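PDB 5X2D: tegumental protein 20.8 kDa from Clonorchis sinensis, which is probably a calcium-binding protein of the fluke's tegument, represented here by its dynein-light-chain-like domain, which lies outside its EF-hand part and forms a dimer. Local coordinates for residues 6-12 with 78-84; 25-30 with 42-46; 57-63 with 87-93. All coordinates share one frame. Residues are numbered along the deposited sequence.

How the interactions relate
All three contacts belong to one dynein-light-chain-like domain, in which two helices pack on an antiparallel sheet ordered 7-13, 78-83, 87-92, 58-63. Interactions 1 and 3 are the two outer pairings of that sheet, their centres about 11 Å apart. They alternate along the chain and are joined through F79 O to F90 N and F81 O to Y88 N, both probable hydrogen bonds. Interaction 2, falling between the segments of interaction 1 in sequence, pairs the two helices, about 14 Å from interaction 1 and 11 Å from interaction 3, centre to centre. T26, A30 and L46 meet the sheet's aromatic face, closing a single core. Interactions 2 and 3 also reach the second subunit.

Interaction 1: 6-12 with 78-84; sequences EIIVISA and SFQFELY
Residues 6-12 run antiparallel to the extended strand 78-83, the short axes of 7-9 and 78-83 lying 4.5 Å apart at 141°. F79 (chi1 t) reaches across so that its CE1 lies 3.8 Å from V9 CG1. Q80 is bonded twice to S11 (Q80 N to S11 O 2.7 Å, S11 N to Q80 O 3.1 Å), and Q80 O also accepts I10 N at 2.6 Å. The near-helical backbone of I10 (phi/psi -85/-48) inserts the extra residue. The side-chain amide of Q80 turns to Y67 OH. F81 (chi1 p) sits opposite V9 and sets CD2 3.7 Å from I7 CG1, on the apolar face against helix 16-29. E82 suits the opposite, more open face and pairs with I8 (E82 N to I8 O 2.9 Å, I8 N to E82 O 3.0 Å). L83 CD1 meets E6 CB at 3.5 Å, and Y84 OH meets E6 CG at 3.6 Å. Two residues facing Q80 make this a classic beta bulge in an outer strand.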
loop_
_atom_site.group_PDB
_atom_site.type_symbol
_atom_site.label_atom_id
_atom_site.label_comp_id
_atom_site.label_asym_id
_atom_site.label_seq_id
_atom_site.Cartn_x
_atom_site.Cartn_y
_atom_site.Cartn_z
ATOM N N GLU A 6 5.101 -20.913 6.991
ATOM C CA GLU A 6 4.542 -19.729 7.647
ATOM C C GLU A 6 4.153 -18.665 6.638
ATOM O O GLU A 6 3.140 -17.990 6.808
ATOM C CB GLU A 6 5.529 -19.106 8.647
ATOM C CG GLU A 6 6.261 -20.049 9.587
ATOM C CD GLU A 6 7.486 -20.670 8.958
ATOM O OE1 GLU A 6 7.366 -21.155 7.818
ATOM O OE2 GLU A 6 8.574 -20.637 9.575
ATOM N N ILE A 7 4.964 -18.518 5.591
ATOM C CA ILE A 7 4.718 -17.506 4.575
ATOM C C ILE A 7 3.673 -17.905 3.550
ATOM O O ILE A 7 3.809 -18.902 2.848
ATOM C CB ILE A 7 6.029 -17.136 3.868
ATOM C CG1 ILE A 7 6.774 -16.122 4.729
ATOM C CG2 ILE A 7 5.765 -16.505 2.508
ATOM C CD1 ILE A 7 8.209 -16.110 4.503
ATOM N N ILE A 8 2.628 -17.090 3.465
ATOM C CA ILE A 8 1.573 -17.305 2.498
ATOM C C ILE A 8 1.634 -16.190 1.471
ATOM O O ILE A 8 1.318 -15.035 1.771
ATOM C CB ILE A 8 0.169 -17.331 3.140
ATOM C CG1 ILE A 8 0.020 -18.526 4.080
ATOM C CG2 ILE A 8 -0.913 -17.313 2.060
ATOM C CD1 ILE A 8 0.327 -18.217 5.515
ATOM N N VAL A 9 2.039 -16.553 0.260
ATOM C CA VAL A 9 2.244 -15.603 -0.809
ATOM C C VAL A 9 0.909 -15.060 -1.322
ATOM O O VAL A 9 -0.014 -15.823 -1.610
ATOM C CB VAL A 9 3.024 -16.242 -1.973
ATOM C CG1 VAL A 9 3.383 -15.178 -3.018
ATOM C CG2 VAL A 9 4.278 -16.896 -1.451
ATOM N N ILE A 10 0.771 -13.741 -1.287
ATOM C CA ILE A 10 -0.313 -13.014 -1.953
ATOM C C ILE A 10 -0.041 -12.684 -3.446
ATOM O O ILE A 10 -0.916 -12.827 -4.295
ATOM C CB ILE A 10 -0.597 -11.700 -1.211
ATOM C CG1 ILE A 10 -0.769 -11.961 0.293
ATOM C CG2 ILE A 10 -1.771 -10.961 -1.861
ATOM C CD1 ILE A 10 -0.634 -10.687 1.139
ATOM N N SER A 11 1.147 -12.151 -3.738
ATOM C CA SER A 11 1.557 -11.861 -5.115
ATOM C C SER A 11 3.074 -11.806 -5.238
ATOM O O SER A 11 3.785 -11.478 -4.285
ATOM C CB SER A 11 0.967 -10.544 -5.614
ATOM O OG SER A 11 1.368 -9.445 -4.795
ATOM N N ALA A 12 3.579 -12.122 -6.420
ATOM C CA ALA A 12 5.001 -12.021 -6.611
ATOM C C ALA A 12 5.337 -11.636 -8.041
ATOM O O ALA A 12 4.783 -12.180 -8.991
ATOM C CB ALA A 12 5.673 -13.339 -6.219
ATOM N N SER A 78 8.047 -7.053 -7.097
ATOM C CA SER A 78 7.123 -6.868 -6.021
ATOM C C SER A 78 6.756 -8.209 -5.428
ATOM O O SER A 78 6.488 -9.185 -6.142
ATOM C CB SER A 78 5.899 -6.076 -6.480
ATOM O OG SER A 78 5.144 -6.748 -7.442
ATOM N N PHE A 79 6.754 -8.255 -4.105
ATOM C CA PHE A 79 6.470 -9.478 -3.382
ATOM C C PHE A 79 5.442 -9.150 -2.310
ATOM O O PHE A 79 5.572 -8.127 -1.636
ATOM C CB PHE A 79 7.770 -10.015 -2.784
ATOM C CG PHE A 79 7.636 -11.309 -2.052
ATOM C CD1 PHE A 79 6.599 -12.189 -2.334
ATOM C CD2 PHE A 79 8.593 -11.669 -1.105
ATOM C CE1 PHE A 79 6.507 -13.408 -1.668
ATOM C CE2 PHE A 79 8.515 -12.874 -0.437
ATOM C CZ PHE A 79 7.470 -13.758 -0.725
ATOM N N GLN A 80 4.404 -9.967 -2.161
ATOM C CA GLN A 80 3.410 -9.670 -1.128
ATOM C C GLN A 80 3.030 -10.939 -0.386
ATOM O O GLN A 80 2.490 -11.840 -0.990
ATOM C CB GLN A 80 2.164 -9.012 -1.739
ATOM C CG GLN A 80 2.441 -7.679 -2.431
ATOM C CD GLN A 80 1.182 -6.972 -2.885
ATOM O OE1 GLN A 80 0.080 -7.380 -2.559
ATOM N NE2 GLN A 80 1.342 -5.947 -3.702
ATOM N N PHE A 81 3.291 -11.003 0.919
ATOM C CA PHE A 81 3.064 -12.231 1.676
ATOM C C PHE A 81 2.600 -11.983 3.103
ATOM O O PHE A 81 2.982 -10.983 3.724
ATOM C CB PHE A 81 4.340 -13.069 1.716
ATOM C CG PHE A 81 5.450 -12.448 2.515
ATOM C CD1 PHE A 81 6.338 -11.543 1.920
ATOM C CD2 PHE A 81 5.613 -12.754 3.861
ATOM C CE1 PHE A 81 7.362 -10.956 2.662
ATOM C CE2 PHE A 81 6.642 -12.166 4.611
ATOM C CZ PHE A 81 7.515 -11.272 4.011
ATOM N N GLU A 82 1.826 -12.936 3.634
ATOM C CA GLU A 82 1.301 -12.892 5.009
ATOM C C GLU A 82 2.147 -13.780 5.908
ATOM O O GLU A 82 2.373 -14.943 5.601
ATOM C CB GLU A 82 -0.158 -13.365 5.084
ATOM C CG GLU A 82 -1.138 -12.621 4.190
ATOM C CD GLU A 82 -2.562 -13.150 4.314
ATOM O OE1 GLU A 82 -2.835 -13.937 5.252
ATOM O OE2 GLU A 82 -3.407 -12.780 3.466
ATOM N N LEU A 83 2.650 -13.214 6.990
ATOM C CA LEU A 83 3.375 -13.988 7.987
ATOM C C LEU A 83 2.721 -13.757 9.359
ATOM O O LEU A 83 2.762 -12.636 9.916
ATOM C CB LEU A 83 4.856 -13.607 7.999
ATOM C CG LEU A 83 5.786 -14.262 9.021
ATOM C CD1 LEU A 83 6.185 -15.646 8.550
ATOM C CD2 LEU A 83 7.018 -13.386 9.202
ATOM N N TYR A 84 2.104 -14.826 9.869
ATOM C CA TYR A 84 1.360 -14.798 11.118
ATOM C C TYR A 84 0.251 -13.736 11.098
ATOM O O TYR A 84 0.113 -12.926 12.037
ATOM C CB TYR A 84 2.323 -14.561 12.277
ATOM C CG TYR A 84 3.421 -15.598 12.407
ATOM C CD1 TYR A 84 3.175 -16.939 12.159
ATOM C CD2 TYR A 84 4.716 -15.229 12.760
ATOM C CE1 TYR A 84 4.183 -17.894 12.279
ATOM C CE2 TYR A 84 5.731 -16.175 12.877
ATOM C CZ TYR A 84 5.457 -17.501 12.636
ATOM O OH TYR A 84 6.461 -18.435 12.746
#

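Interaction 2: 25-30 with 42-46; sequences ETIPIA and LTENL
L46, I29 and L42 dominate this contact between two helical segments, 25-29 and 42-46, which run nearly antiparallel (153°) with short axes 11.3 Å apart. So wide a spacing calls for long aliphatic side chains. L46 (chi1 m, chi2 t) leaves its helix sideways, yet its CD2 comes within 4.0 Å of T26 OG1; the T26 hydroxyl is hydrogen-bonded to I22 O. I29, with chi1 p and chi2 t, points toward the other helix and sets CD1 4.1 Å from L42 CD1 and 4.4 Å from L46 CD2. L42 (chi1 t, chi2 p) also approaches A30, whose CA is 4.1 Å from L42 CD2; the small alanine leaves room there. P28 lacks an amide hydrogen and kinks the first helix, while A30 N still bonds to T26 O (2.8 Å). L46 touches V60 and F90 of the sheet, and T26 touches F81 and L83. With 253 Å² buried and no hydrogen bonds between the segments, the helices are held here by modest van der Waals and hydrophobic packing.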
loop_
_atom_site.group_PDB
_atom_site.type_symbol
_atom_site.label_atom_id
_atom_site.label_comp_id
_atom_site.label_asym_id
_atom_site.label_seq_id
_atom_site.Cartn_x
_atom_site.Cartn_y
_atom_site.Cartn_z
ATOM N N GLU A 25 15.216 -13.106 6.079
ATOM C CA GLU A 25 15.517 -11.890 6.812
ATOM C C GLU A 25 14.326 -11.450 7.664
ATOM O O GLU A 25 14.496 -10.929 8.772
ATOM C CB GLU A 25 15.931 -10.776 5.830
ATOM C CG GLU A 25 16.202 -9.420 6.460
ATOM C CD GLU A 25 17.539 -9.385 7.201
ATOM O OE1 GLU A 25 18.296 -10.393 7.120
ATOM O OE2 GLU A 25 17.840 -8.341 7.842
ATOM N N THR A 26 13.125 -11.696 7.149
ATOM C CA THR A 26 11.886 -11.247 7.791
ATOM C C THR A 26 11.418 -12.050 9.013
ATOM O O THR A 26 11.214 -11.496 10.086
ATOM C CB THR A 26 10.739 -11.287 6.779
ATOM O OG1 THR A 26 11.051 -10.420 5.694
ATOM C CG2 THR A 26 9.428 -10.863 7.399
ATOM N N ILE A 27 11.296 -13.362 8.852
ATOM C CA ILE A 27 10.630 -14.192 9.850
ATOM C C ILE A 27 11.235 -14.112 11.251
ATOM O O ILE A 27 10.496 -14.111 12.235
ATOM C CB ILE A 27 10.590 -15.674 9.420
ATOM C CG1 ILE A 27 9.933 -15.817 8.059
ATOM C CG2 ILE A 27 9.747 -16.474 10.362
ATOM C CD1 ILE A 27 10.195 -17.140 7.433
ATOM N N PRO A 28 12.575 -14.063 11.366
ATOM C CA PRO A 28 13.035 -13.903 12.751
ATOM C C PRO A 28 12.716 -12.547 13.404
ATOM O O PRO A 28 12.269 -12.546 14.551
ATOM C CB PRO A 28 14.553 -14.109 12.635
ATOM C CG PRO A 28 14.874 -13.846 11.201
ATOM C CD PRO A 28 13.691 -14.358 10.450
ATOM N N ILE A 29 12.928 -11.426 12.721
ATOM C CA ILE A 29 12.768 -10.140 13.400
ATOM C C ILE A 29 11.382 -9.488 13.271
ATOM O O ILE A 29 11.076 -8.541 14.002
ATOM C CB ILE A 29 13.833 -9.118 12.929
ATOM C CG1 ILE A 29 13.809 -8.942 11.410
ATOM C CG2 ILE A 29 15.218 -9.592 13.339
ATOM C CD1 ILE A 29 14.593 -7.740 10.931
ATOM N N ALA A 30 10.551 -9.978 12.352
ATOM C CA ALA A 30 9.239 -9.360 12.107
ATOM C C ALA A 30 8.185 -9.590 13.212
ATOM O O ALA A 30 7.593 -8.630 13.698
ATOM C CB ALA A 30 8.692 -9.803 10.747
ATOM N N LEU A 42 10.971 -1.045 11.783
ATOM C CA LEU A 42 11.074 -2.409 11.244
ATOM C C LEU A 42 11.019 -2.407 9.730
ATOM O O LEU A 42 11.804 -3.088 9.049
ATOM C CB LEU A 42 9.954 -3.320 11.739
ATOM C CG LEU A 42 9.954 -4.671 10.999
ATOM C CD1 LEU A 42 11.153 -5.571 11.341
ATOM C CD2 LEU A 42 8.637 -5.387 11.135
ATOM N N THR A 43 10.029 -1.689 9.215
ATOM C CA THR A 43 9.886 -1.547 7.789
ATOM C C THR A 43 11.220 -1.033 7.298
ATOM O O THR A 43 11.795 -1.590 6.374
ATOM C CB THR A 43 8.762 -0.571 7.410
ATOM O OG1 THR A 43 9.066 0.730 7.927
ATOM C CG2 THR A 43 7.437 -1.039 7.971
ATOM N N GLU A 44 11.736 -0.011 7.979
ATOM C CA GLU A 44 12.980 0.633 7.574
ATOM C C GLU A 44 14.186 -0.312 7.546
ATOM O O GLU A 44 14.935 -0.266 6.568
ATOM C CB GLU A 44 13.278 1.852 8.473
ATOM C CG GLU A 44 12.471 3.103 8.103
ATOM C CD GLU A 44 12.871 3.697 6.753
ATOM O OE1 GLU A 44 13.952 3.324 6.243
ATOM O OE2 GLU A 44 12.114 4.530 6.185
ATOM N N ASN A 45 14.374 -1.203 8.527
ATOM C CA ASN A 45 15.506 -2.122 8.365
ATOM C C ASN A 45 15.157 -3.271 7.410
ATOM O O ASN A 45 16.048 -4.021 7.014
ATOM C CB ASN A 45 16.052 -2.725 9.684
ATOM C CG ASN A 45 14.975 -3.183 10.649
ATOM O OD1 ASN A 45 14.573 -2.462 11.547
ATOM N ND2 ASN A 45 14.483 -4.389 10.438
ATOM N N LEU A 46 13.883 -3.407 7.034
ATOM C CA LEU A 46 13.524 -4.301 5.931
ATOM C C LEU A 46 13.838 -3.660 4.573
ATOM O O LEU A 46 14.430 -4.300 3.693
ATOM C CB LEU A 46 12.044 -4.706 6.006
ATOM C CG LEU A 46 11.660 -5.781 7.037
ATOM C CD1 LEU A 46 10.243 -6.270 6.792
ATOM C CD2 LEU A 46 12.646 -6.953 7.035
#

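Interaction 3: 57-63 with 87-93; sequences CWQVMVV and AYLFWQT
Strands 58-63 and 87-92 form a regular antiparallel ladder, their short axes 4.5 Å apart at 168°. The hydrogen-bonded pairs are Q59-W91 (Q59 N to W91 O 2.6 Å), M61-L89 (M61 N to L89 O 2.9 Å) and V63-A87 (V63 N to A87 O 2.9 Å). C57 O accepts both T93 N (2.5 Å) and T93 OG1 (2.7 Å, chi1 p). Y88, L89, F90 and W91 all have chi1 m. On one face, W58 (chi1 m) lays its six-membered ring over Q92 CB, a CH-pi contact of 3.6 Å to the centroid. The aliphatic part of Q92 (chi1 and chi2 t) suits that ring, while W58 NE1 and Q92 NE2 both bond to G55 O. V60 (chi1 t) packs CG2 3.6 Å from F90 CE2, and V62 CG2 lies 3.6 Å from Y88 CD2. On the other face, M61, with chi1 and chi2 t but chi3 p, brings its flexible CE within 3.3 Å of W91 CH2 and 3.5 Å of L89 CD2. The W58-V60-V62 face lies against helix 36-54, strand 78-83 flanks 87-92, and M61 to V63 pair antiparallel with a strand of the second subunit, carrying the sheet across the dimer.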
loop_
_atom_site.group_PDB
_atom_site.type_symbol
_atom_site.label_atom_id
_atom_site.label_comp_id
_atom_site.label_asym_id
_atom_site.label_seq_id
_atom_site.Cartn_x
_atom_site.Cartn_y
_atom_site.Cartn_z
ATOM N N CYS A 57 15.955 1.496 -4.814
ATOM C CA CYS A 57 15.170 1.915 -3.648
ATOM C C CYS A 57 13.894 1.053 -3.533
ATOM O O CYS A 57 13.197 0.826 -4.513
ATOM C CB CYS A 57 14.817 3.409 -3.728
ATOM S SG CYS A 57 16.133 4.452 -4.428
ATOM N N TRP A 58 13.616 0.559 -2.332
ATOM C CA TRP A 58 12.452 -0.279 -2.079
ATOM C C TRP A 58 11.431 0.366 -1.156
ATOM O O TRP A 58 11.804 1.067 -0.219
ATOM C CB TRP A 58 12.898 -1.588 -1.459
ATOM C CG TRP A 58 13.522 -2.547 -2.421
ATOM C CD1 TRP A 58 14.783 -2.490 -2.947
ATOM C CD2 TRP A 58 12.928 -3.744 -2.934
ATOM N NE1 TRP A 58 15.001 -3.572 -3.765
ATOM C CE2 TRP A 58 13.877 -4.357 -3.772
ATOM C CE3 TRP A 58 11.681 -4.351 -2.767
ATOM C CZ2 TRP A 58 13.623 -5.546 -4.438
ATOM C CZ3 TRP A 58 11.432 -5.522 -3.435
ATOM C CH2 TRP A 58 12.398 -6.114 -4.257
ATOM N N GLN A 59 10.148 0.088 -1.360
ATOM C CA GLN A 59 9.157 0.568 -0.412
ATOM C C GLN A 59 8.491 -0.618 0.254
ATOM O O GLN A 59 7.916 -1.480 -0.420
ATOM C CB GLN A 59 8.116 1.472 -1.067
ATOM C CG GLN A 59 7.471 2.364 -0.018
ATOM C CD GLN A 59 6.656 3.495 -0.585
ATOM O OE1 GLN A 59 6.045 3.362 -1.650
ATOM N NE2 GLN A 59 6.645 4.633 0.125
ATOM N N VAL A 60 8.589 -0.665 1.582
ATOM C CA VAL A 60 8.081 -1.791 2.359
ATOM C C VAL A 60 6.876 -1.332 3.166
ATOM O O VAL A 60 6.961 -0.400 3.975
ATOM C CB VAL A 60 9.148 -2.368 3.314
ATOM C CG1 VAL A 60 8.562 -3.490 4.149
ATOM C CG2 VAL A 60 10.333 -2.878 2.543
ATOM N N MET A 61 5.739 -1.962 2.920
ATOM C CA MET A 61 4.544 -1.615 3.660
ATOM C C MET A 61 4.063 -2.813 4.461
ATOM O O MET A 61 3.906 -3.905 3.919
ATOM C CB MET A 61 3.452 -1.122 2.717
ATOM C CG MET A 61 2.127 -0.901 3.403
ATOM S SD MET A 61 0.978 -0.137 2.266
ATOM C CE MET A 61 1.050 -1.291 0.939
ATOM N N VAL A 62 3.868 -2.613 5.757
ATOM C CA VAL A 62 3.354 -3.659 6.630
ATOM C C VAL A 62 1.917 -3.344 7.043
ATOM O O VAL A 62 1.614 -2.216 7.423
ATOM C CB VAL A 62 4.242 -3.820 7.887
ATOM C CG1 VAL A 62 3.770 -4.992 8.740
ATOM C CG2 VAL A 62 5.709 -3.988 7.481
ATOM N N VAL A 63 1.034 -4.334 6.961
ATOM C CA VAL A 63 -0.374 -4.136 7.311
ATOM C C VAL A 63 -0.906 -5.129 8.342
ATOM O O VAL A 63 -0.638 -6.331 8.267
ATOM C CB VAL A 63 -1.283 -4.200 6.067
ATOM C CG1 VAL A 63 -2.765 -4.076 6.463
ATOM C CG2 VAL A 63 -0.904 -3.124 5.110
ATOM N N ALA A 87 0.484 -8.750 6.919
ATOM C CA ALA A 87 0.941 -8.726 5.527
ATOM C C ALA A 87 2.140 -7.826 5.334
ATOM O O ALA A 87 2.254 -6.773 5.967
ATOM C CB ALA A 87 -0.186 -8.288 4.593
ATOM N N TYR A 88 3.008 -8.243 4.417
ATOM C CA TYR A 88 4.203 -7.500 4.063
ATOM C C TYR A 88 4.222 -7.244 2.565
ATOM O O TYR A 88 4.153 -8.178 1.765
ATOM C CB TYR A 88 5.460 -8.262 4.505
ATOM C CG TYR A 88 5.542 -8.425 6.006
ATOM C CD1 TYR A 88 4.914 -9.488 6.644
ATOM C CD2 TYR A 88 6.209 -7.486 6.795
ATOM C CE1 TYR A 88 4.970 -9.629 8.016
ATOM C CE2 TYR A 88 6.267 -7.619 8.171
ATOM C CZ TYR A 88 5.645 -8.694 8.778
ATOM O OH TYR A 88 5.690 -8.836 10.153
ATOM N N LEU A 89 4.294 -5.978 2.180
ATOM C CA LEU A 89 4.341 -5.626 0.767
ATOM C C LEU A 89 5.715 -5.055 0.391
ATOM O O LEU A 89 6.198 -4.094 1.019
ATOM C CB LEU A 89 3.232 -4.618 0.417
ATOM C CG LEU A 89 1.802 -5.158 0.351
ATOM C CD1 LEU A 89 1.207 -5.135 1.725
ATOM C CD2 LEU A 89 0.923 -4.395 -0.621
ATOM N N PHE A 90 6.350 -5.648 -0.616
ATOM C CA PHE A 90 7.605 -5.110 -1.131
ATOM C C PHE A 90 7.439 -4.599 -2.554
ATOM O O PHE A 90 6.835 -5.276 -3.399
ATOM C CB PHE A 90 8.721 -6.154 -1.075
ATOM C CG PHE A 90 9.123 -6.526 0.328
ATOM C CD1 PHE A 90 8.285 -7.323 1.124
ATOM C CD2 PHE A 90 10.321 -6.068 0.869
ATOM C CE1 PHE A 90 8.649 -7.676 2.424
ATOM C CE2 PHE A 90 10.694 -6.409 2.170
ATOM C CZ PHE A 90 9.852 -7.216 2.952
ATOM N N TRP A 91 7.965 -3.396 -2.791
ATOM C CA TRP A 91 8.062 -2.786 -4.113
ATOM C C TRP A 91 9.447 -2.223 -4.306
ATOM O O TRP A 91 9.835 -1.312 -3.585
ATOM C CB TRP A 91 7.100 -1.609 -4.292
ATOM C CG TRP A 91 5.651 -1.883 -4.276
ATOM C CD1 TRP A 91 4.948 -2.646 -5.158
ATOM C CD2 TRP A 91 4.695 -1.337 -3.359
ATOM N NE1 TRP A 91 3.612 -2.630 -4.835
ATOM C CE2 TRP A 91 3.430 -1.834 -3.733
ATOM C CE3 TRP A 91 4.787 -0.483 -2.254
ATOM C CZ2 TRP A 91 2.268 -1.511 -3.043
ATOM C CZ3 TRP A 91 3.636 -0.163 -1.573
ATOM C CH2 TRP A 91 2.392 -0.672 -1.976
ATOM N N GLN A 92 10.158 -2.667 -5.327
ATOM C CA GLN A 92 11.362 -1.967 -5.722
ATOM C C GLN A 92 10.919 -0.736 -6.506
ATOM O O GLN A 92 10.180 -0.853 -7.452
ATOM C CB GLN A 92 12.233 -2.884 -6.542
ATOM C CG GLN A 92 13.467 -2.265 -7.098
ATOM C CD GLN A 92 14.244 -3.262 -7.925
ATOM O OE1 GLN A 92 13.668 -4.002 -8.744
ATOM N NE2 GLN A 92 15.550 -3.328 -7.689
ATOM N N THR A 93 11.282 0.462 -6.056
ATOM C CA THR A 93 10.802 1.671 -6.736
ATOM C C THR A 93 11.774 2.200 -7.787
ATOM O O THR A 93 11.394 3.041 -8.584
ATOM C CB THR A 93 10.495 2.825 -5.734
ATOM O OG1 THR A 93 11.606 3.019 -4.850
ATOM C CG2 THR A 93 9.257 2.518 -4.892
#